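Long-range contact in 3-dehydroquinate dehydratase (Enterococcus faecalis, PDB 4PH6), which catalyses the cis-dehydration of 3-dehydroquinate to 3-dehydroshikimate through an imine intermediate, the third step of the chorismate pathway: residues N57-Q69 with N99-A112. Residues are numbered along the deposited sequence; the frame is centred on the assembly and turned at random.
Sequences NVADFSDVCNLSQ and NYFALYHELVKKGA
Phe61 swings its ring against Leu103 because its CG lies anti to the carbonyl carbon, while Leu103 has CG anti to its own backbone N (chi1 178°), which turns that carbon toward the ring. The ring is a knob in a hole made by Asn99, Ala102, Leu103 and Glu106. Leu103 CB stands over one face, 4.0 Å from the centroid of the Phe61 ring, a CH-pi contact, and Leu103 CD1, on the same side of the ring, comes within 3.5 Å of Phe61 CD1. The small Ala102 lets the ring come close, its CB 3.6 Å from Phe61 CE2, and the amide plane of Asn99 is steeply inclined to the ring. The other methyl of Leu103, CD2, meets Val58 CG2 at 3.5 Å. One turn on, Val64 CG1 packs on Leu107 CD2 at 3.8 Å.

Further along, the helices are held close by small residues. The compact side chain of Cys65 lets its SG lie 3.3 Å from Glu106 O, over the backbone of helix 97-110, and the CA of Cys65 comes within 4.2 Å of that of Gly111. Glycine suits this place, since a CB here would run into Leu107 O. The chain then leaves the helix, and Ala112 N donates a nearly straight hydrogen bond (170°) to Ser68 OG; the serine thus ties the loop leading to strand 115-119 to helix 61-73. Gln69 NE2 reaches the Ala112 methyl (NE2 to CB 3.3 Å).

Helices 61-73 and 97-110, whose segments 61-69 and 99-110 cross at -42°, are consecutive outer helices of the (beta/alpha)8 barrel. Val64 and Ser68 also rest on Trp50 of strand 47-51, a predicted substrate-binding residue, while on the other face of helix 97-110 Phe101 and Tyr104 pack against helix 124-136.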
loop_
_atom_site.group_PDB
_atom_site.type_symbol
_atom_site.label_atom_id
_atom_site.label_comp_id
_atom_site.label_asym_id
_atom_site.label_seq_id
_atom_site.Cartn_x
_atom_site.Cartn_y
_atom_site.Cartn_z
ATOM N N ASN A 57 -0.410 16.303 -34.236
ATOM C CA ASN A 57 -1.390 16.637 -35.273
ATOM C C ASN A 57 -2.840 16.569 -34.813
ATOM O O ASN A 57 -3.739 16.413 -35.638
ATOM C CB ASN A 57 -1.222 15.721 -36.494
ATOM C CG ASN A 57 0.085 15.947 -37.214
ATOM O OD1 ASN A 57 0.557 17.081 -37.318
ATOM N ND2 ASN A 57 0.678 14.873 -37.721
ATOM N N VAL A 58 -3.071 16.710 -33.511
ATOM C CA VAL A 58 -4.381 16.428 -32.930
ATOM C C VAL A 58 -5.493 17.392 -33.398
ATOM O O VAL A 58 -6.691 17.106 -33.261
ATOM C CB VAL A 58 -4.288 16.440 -31.395
ATOM C CG1 VAL A 58 -4.267 17.851 -30.871
ATOM C CG2 VAL A 58 -5.437 15.670 -30.790
ATOM N N ALA A 59 -5.089 18.519 -33.969
ATOM C CA ALA A 59 -6.030 19.480 -34.525
ATOM C C ALA A 59 -6.582 18.994 -35.856
ATOM O O ALA A 59 -7.613 19.481 -36.315
ATOM C CB ALA A 59 -5.371 20.831 -34.697
ATOM N N ASP A 60 -5.891 18.048 -36.485
ATOM C CA ASP A 60 -6.394 17.436 -37.708
ATOM C C ASP A 60 -7.172 16.174 -37.350
ATOM O O ASP A 60 -6.605 15.094 -37.195
ATOM C CB ASP A 60 -5.254 17.114 -38.679
ATOM C CG ASP A 60 -5.755 16.707 -40.058
ATOM O OD1 ASP A 60 -6.986 16.639 -40.259
ATOM O OD2 ASP A 60 -4.914 16.417 -40.935
ATOM N N PHE A 61 -8.483 16.331 -37.229
ATOM C CA PHE A 61 -9.340 15.304 -36.647
ATOM C C PHE A 61 -9.394 14.040 -37.507
ATOM O O PHE A 61 -9.579 12.937 -36.982
ATOM C CB PHE A 61 -10.745 15.863 -36.420
ATOM C CG PHE A 61 -10.796 17.055 -35.482
ATOM C CD1 PHE A 61 -9.745 17.340 -34.618
ATOM C CD2 PHE A 61 -11.910 17.882 -35.460
ATOM C CE1 PHE A 61 -9.796 18.426 -33.758
ATOM C CE2 PHE A 61 -11.966 18.970 -34.605
ATOM C CZ PHE A 61 -10.906 19.238 -33.748
ATOM N N SER A 62 -9.200 14.198 -38.816
ATOM C CA SER A 62 -9.211 13.068 -39.749
ATOM C C SER A 62 -7.923 12.273 -39.680
ATOM O O SER A 62 -7.924 11.045 -39.806
ATOM C CB SER A 62 -9.435 13.547 -41.182
ATOM O OG SER A 62 -10.721 14.117 -41.308
ATOM N N ASP A 63 -6.825 12.996 -39.514
ATOM C CA ASP A 63 -5.533 12.386 -39.281
ATOM C C ASP A 63 -5.608 11.541 -38.015
ATOM O O ASP A 63 -5.120 10.409 -37.979
ATOM C CB ASP A 63 -4.456 13.461 -39.149
ATOM C CG ASP A 63 -3.078 12.883 -38.991
ATOM O OD1 ASP A 63 -2.374 12.736 -40.014
ATOM O OD2 ASP A 63 -2.697 12.564 -37.852
ATOM N N VAL A 64 -6.252 12.088 -36.984
ATOM C CA VAL A 64 -6.373 11.379 -35.721
ATOM C C VAL A 64 -7.237 10.121 -35.884
ATOM O O VAL A 64 -6.888 9.065 -35.370
ATOM C CB VAL A 64 -6.972 12.274 -34.608
ATOM C CG1 VAL A 64 -7.140 11.483 -33.334
ATOM C CG2 VAL A 64 -6.085 13.475 -34.351
ATOM N N CYS A 65 -8.358 10.229 -36.597
ATOM C CA CYS A 65 -9.229 9.071 -36.816
ATOM C C CYS A 65 -8.482 7.944 -37.532
ATOM O O CYS A 65 -8.579 6.784 -37.139
ATOM C CB CYS A 65 -10.480 9.461 -37.617
ATOM S SG CYS A 65 -11.652 10.478 -36.689
ATOM N N ASN A 66 -7.737 8.303 -38.574
ATOM C CA ASN A 66 -6.976 7.336 -39.366
ATOM C C ASN A 66 -5.864 6.712 -38.553
ATOM O O ASN A 66 -5.664 5.496 -38.559
ATOM C CB ASN A 66 -6.383 7.993 -40.607
ATOM C CG ASN A 66 -5.492 7.045 -41.392
ATOM O OD1 ASN A 66 -5.979 6.233 -42.182
ATOM N ND2 ASN A 66 -4.180 7.134 -41.170
ATOM N N LEU A 67 -5.132 7.564 -37.854
ATOM C CA LEU A 67 -4.088 7.084 -36.983
ATOM C C LEU A 67 -4.681 6.131 -35.949
ATOM O O LEU A 67 -4.050 5.130 -35.595
ATOM C CB LEU A 67 -3.370 8.254 -36.311
ATOM C CG LEU A 67 -2.180 7.846 -35.447
ATOM C CD1 LEU A 67 -1.305 6.860 -36.179
ATOM C CD2 LEU A 67 -1.374 9.077 -35.005
ATOM N N SER A 68 -5.894 6.418 -35.481
ATOM C CA SER A 68 -6.512 5.564 -34.466
ATOM C C SER A 68 -6.768 4.166 -35.040
ATOM O O SER A 68 -6.676 3.170 -34.324
ATOM C CB SER A 68 -7.807 6.172 -33.935
ATOM O OG SER A 68 -8.837 6.135 -34.904
ATOM N N GLN A 69 -7.057 4.105 -36.338
ATOM C CA GLN A 69 -7.259 2.834 -37.027
ATOM C C GLN A 69 -5.983 1.991 -37.069
ATOM O O GLN A 69 -6.001 0.798 -36.759
ATOM C CB GLN A 69 -7.773 3.080 -38.448
ATOM C CG GLN A 69 -9.282 3.115 -38.546
ATOM C CD GLN A 69 -9.924 1.801 -38.105
ATOM O OE1 GLN A 69 -9.339 0.720 -38.252
ATOM N NE2 GLN A 69 -11.140 1.887 -37.585
ATOM N N ASN A 99 -13.387 22.417 -30.059
ATOM C CA ASN A 99 -12.449 21.454 -30.630
ATOM C C ASN A 99 -12.399 20.160 -29.815
ATOM O O ASN A 99 -12.219 19.075 -30.363
ATOM C CB ASN A 99 -11.048 22.057 -30.737
ATOM C CG ASN A 99 -10.887 22.937 -31.969
ATOM O OD1 ASN A 99 -11.557 22.732 -32.975
ATOM N ND2 ASN A 99 -9.994 23.918 -31.892
ATOM N N TYR A 100 -12.565 20.282 -28.506
ATOM C CA TYR A 100 -12.598 19.121 -27.650
ATOM C C TYR A 100 -13.746 18.204 -28.075
ATOM O O TYR A 100 -13.534 17.025 -28.377
ATOM C CB TYR A 100 -12.735 19.537 -26.186
ATOM C CG TYR A 100 -12.846 18.383 -25.217
ATOM C CD1 TYR A 100 -11.717 17.690 -24.800
ATOM C CD2 TYR A 100 -14.077 18.001 -24.695
ATOM C CE1 TYR A 100 -11.815 16.628 -23.900
ATOM C CE2 TYR A 100 -14.182 16.949 -23.795
ATOM C CZ TYR A 100 -13.047 16.270 -23.399
ATOM O OH TYR A 100 -13.148 15.222 -22.504
ATOM N N PHE A 101 -14.956 18.747 -28.144
ATOM C CA PHE A 101 -16.109 17.922 -28.491
ATOM C C PHE A 101 -16.161 17.538 -29.973
ATOM O O PHE A 101 -16.641 16.454 -30.312
ATOM C CB PHE A 101 -17.400 18.627 -28.075
ATOM C CG PHE A 101 -17.627 18.602 -26.599
ATOM C CD1 PHE A 101 -18.054 17.447 -25.978
ATOM C CD2 PHE A 101 -17.385 19.723 -25.823
ATOM C CE1 PHE A 101 -18.262 17.414 -24.623
ATOM C CE2 PHE A 101 -17.591 19.695 -24.474
ATOM C CZ PHE A 101 -18.032 18.540 -23.868
ATOM N N ALA A 102 -15.661 18.402 -30.849
ATOM C CA ALA A 102 -15.649 18.098 -32.285
ATOM C C ALA A 102 -14.732 16.904 -32.610
ATOM O O ALA A 102 -15.079 16.037 -33.429
ATOM C CB ALA A 102 -15.227 19.326 -33.077
ATOM N N LEU A 103 -13.572 16.862 -31.955
ATOM C CA LEU A 103 -12.612 15.764 -32.116
ATOM C C LEU A 103 -13.210 14.426 -31.699
ATOM O O LEU A 103 -13.110 13.433 -32.421
ATOM C CB LEU A 103 -11.349 16.023 -31.300
ATOM C CG LEU A 103 -10.264 14.933 -31.321
ATOM C CD1 LEU A 103 -10.019 14.357 -32.714
ATOM C CD2 LEU A 103 -8.962 15.473 -30.745
ATOM N N TYR A 104 -13.809 14.409 -30.513
ATOM C CA TYR A 104 -14.421 13.201 -29.984
ATOM C C TYR A 104 -15.581 12.711 -30.865
ATOM O O TYR A 104 -15.686 11.512 -31.138
ATOM C CB TYR A 104 -14.910 13.444 -28.552
ATOM C CG TYR A 104 -13.850 13.275 -27.475
ATOM C CD1 TYR A 104 -12.578 12.793 -27.775
ATOM C CD2 TYR A 104 -14.139 13.567 -26.147
ATOM C CE1 TYR A 104 -11.625 12.621 -26.779
ATOM C CE2 TYR A 104 -13.202 13.404 -25.153
ATOM C CZ TYR A 104 -11.949 12.925 -25.467
ATOM O OH TYR A 104 -11.021 12.766 -24.455
ATOM N N HIS A 105 -16.446 13.628 -31.301
ATOM C CA HIS A 105 -17.553 13.277 -32.187
ATOM C C HIS A 105 -17.019 12.609 -33.461
ATOM O O HIS A 105 -17.577 11.611 -33.922
ATOM C CB HIS A 105 -18.402 14.510 -32.542
ATOM C CG HIS A 105 -19.539 14.770 -31.600
ATOM N ND1 HIS A 105 -20.566 13.867 -31.391
ATOM C CD2 HIS A 105 -19.836 15.851 -30.834
ATOM C CE1 HIS A 105 -21.421 14.367 -30.519
ATOM N NE2 HIS A 105 -21.009 15.571 -30.171
ATOM N N GLU A 106 -15.925 13.139 -34.005
ATOM C CA GLU A 106 -15.304 12.560 -35.193
ATOM C C GLU A 106 -14.714 11.164 -34.972
ATOM O O GLU A 106 -14.866 10.285 -35.820
ATOM C CB GLU A 106 -14.207 13.478 -35.730
ATOM C CG GLU A 106 -14.737 14.557 -36.640
ATOM C CD GLU A 106 -15.585 14.000 -37.772
ATOM O OE1 GLU A 106 -16.830 14.072 -37.665
ATOM O OE2 GLU A 106 -15.016 13.501 -38.768
ATOM N N LEU A 107 -14.014 10.973 -33.857
ATOM C CA LEU A 107 -13.493 9.659 -33.499
ATOM C C LEU A 107 -14.631 8.652 -33.394
ATOM O O LEU A 107 -14.518 7.516 -33.860
ATOM C CB LEU A 107 -12.724 9.724 -32.176
ATOM C CG LEU A 107 -11.335 10.367 -32.250
ATOM C CD1 LEU A 107 -10.782 10.566 -30.857
ATOM C CD2 LEU A 107 -10.376 9.531 -33.098
ATOM N N VAL A 108 -15.733 9.082 -32.787
ATOM C CA VAL A 108 -16.893 8.221 -32.636
ATOM C C VAL A 108 -17.402 7.725 -33.999
ATOM O O VAL A 108 -17.715 6.539 -34.149
ATOM C CB VAL A 108 -18.029 8.935 -31.874
ATOM C CG1 VAL A 108 -19.346 8.162 -32.020
ATOM C CG2 VAL A 108 -17.656 9.104 -30.403
ATOM N N LYS A 109 -17.439 8.623 -34.987
ATOM C CA LYS A 109 -17.952 8.311 -36.318
ATOM C C LYS A 109 -17.001 7.492 -37.186
ATOM O O LYS A 109 -17.431 6.553 -37.855
ATOM C CB LYS A 109 -18.295 9.604 -37.075
ATOM C CG LYS A 109 -19.522 10.310 -36.548
ATOM C CD LYS A 109 -19.628 11.718 -37.103
ATOM C CE LYS A 109 -20.780 12.454 -36.436
ATOM N NZ LYS A 109 -20.696 13.925 -36.624
ATOM N N LYS A 110 -15.721 7.864 -37.191
ATOM C CA LYS A 110 -14.784 7.337 -38.176
ATOM C C LYS A 110 -13.457 6.879 -37.573
ATOM O O LYS A 110 -12.520 6.549 -38.307
ATOM C CB LYS A 110 -14.504 8.388 -39.253
ATOM C CG LYS A 110 -15.651 8.622 -40.219
ATOM C CD LYS A 110 -15.624 10.040 -40.772
ATOM C CE LYS A 110 -16.567 10.186 -41.974
ATOM N NZ LYS A 110 -16.527 11.561 -42.572
ATOM N N GLY A 111 -13.371 6.857 -36.246
ATOM C CA GLY A 111 -12.163 6.402 -35.589
ATOM C C GLY A 111 -12.310 5.010 -35.012
ATOM O O GLY A 111 -13.400 4.447 -35.016
ATOM N N ALA A 112 -11.203 4.459 -34.515
ATOM C CA ALA A 112 -11.228 3.185 -33.814
ATOM C C ALA A 112 -10.936 3.390 -32.330
ATOM O O ALA A 112 -9.975 4.075 -31.970
ATOM C CB ALA A 112 -10.222 2.214 -34.437
#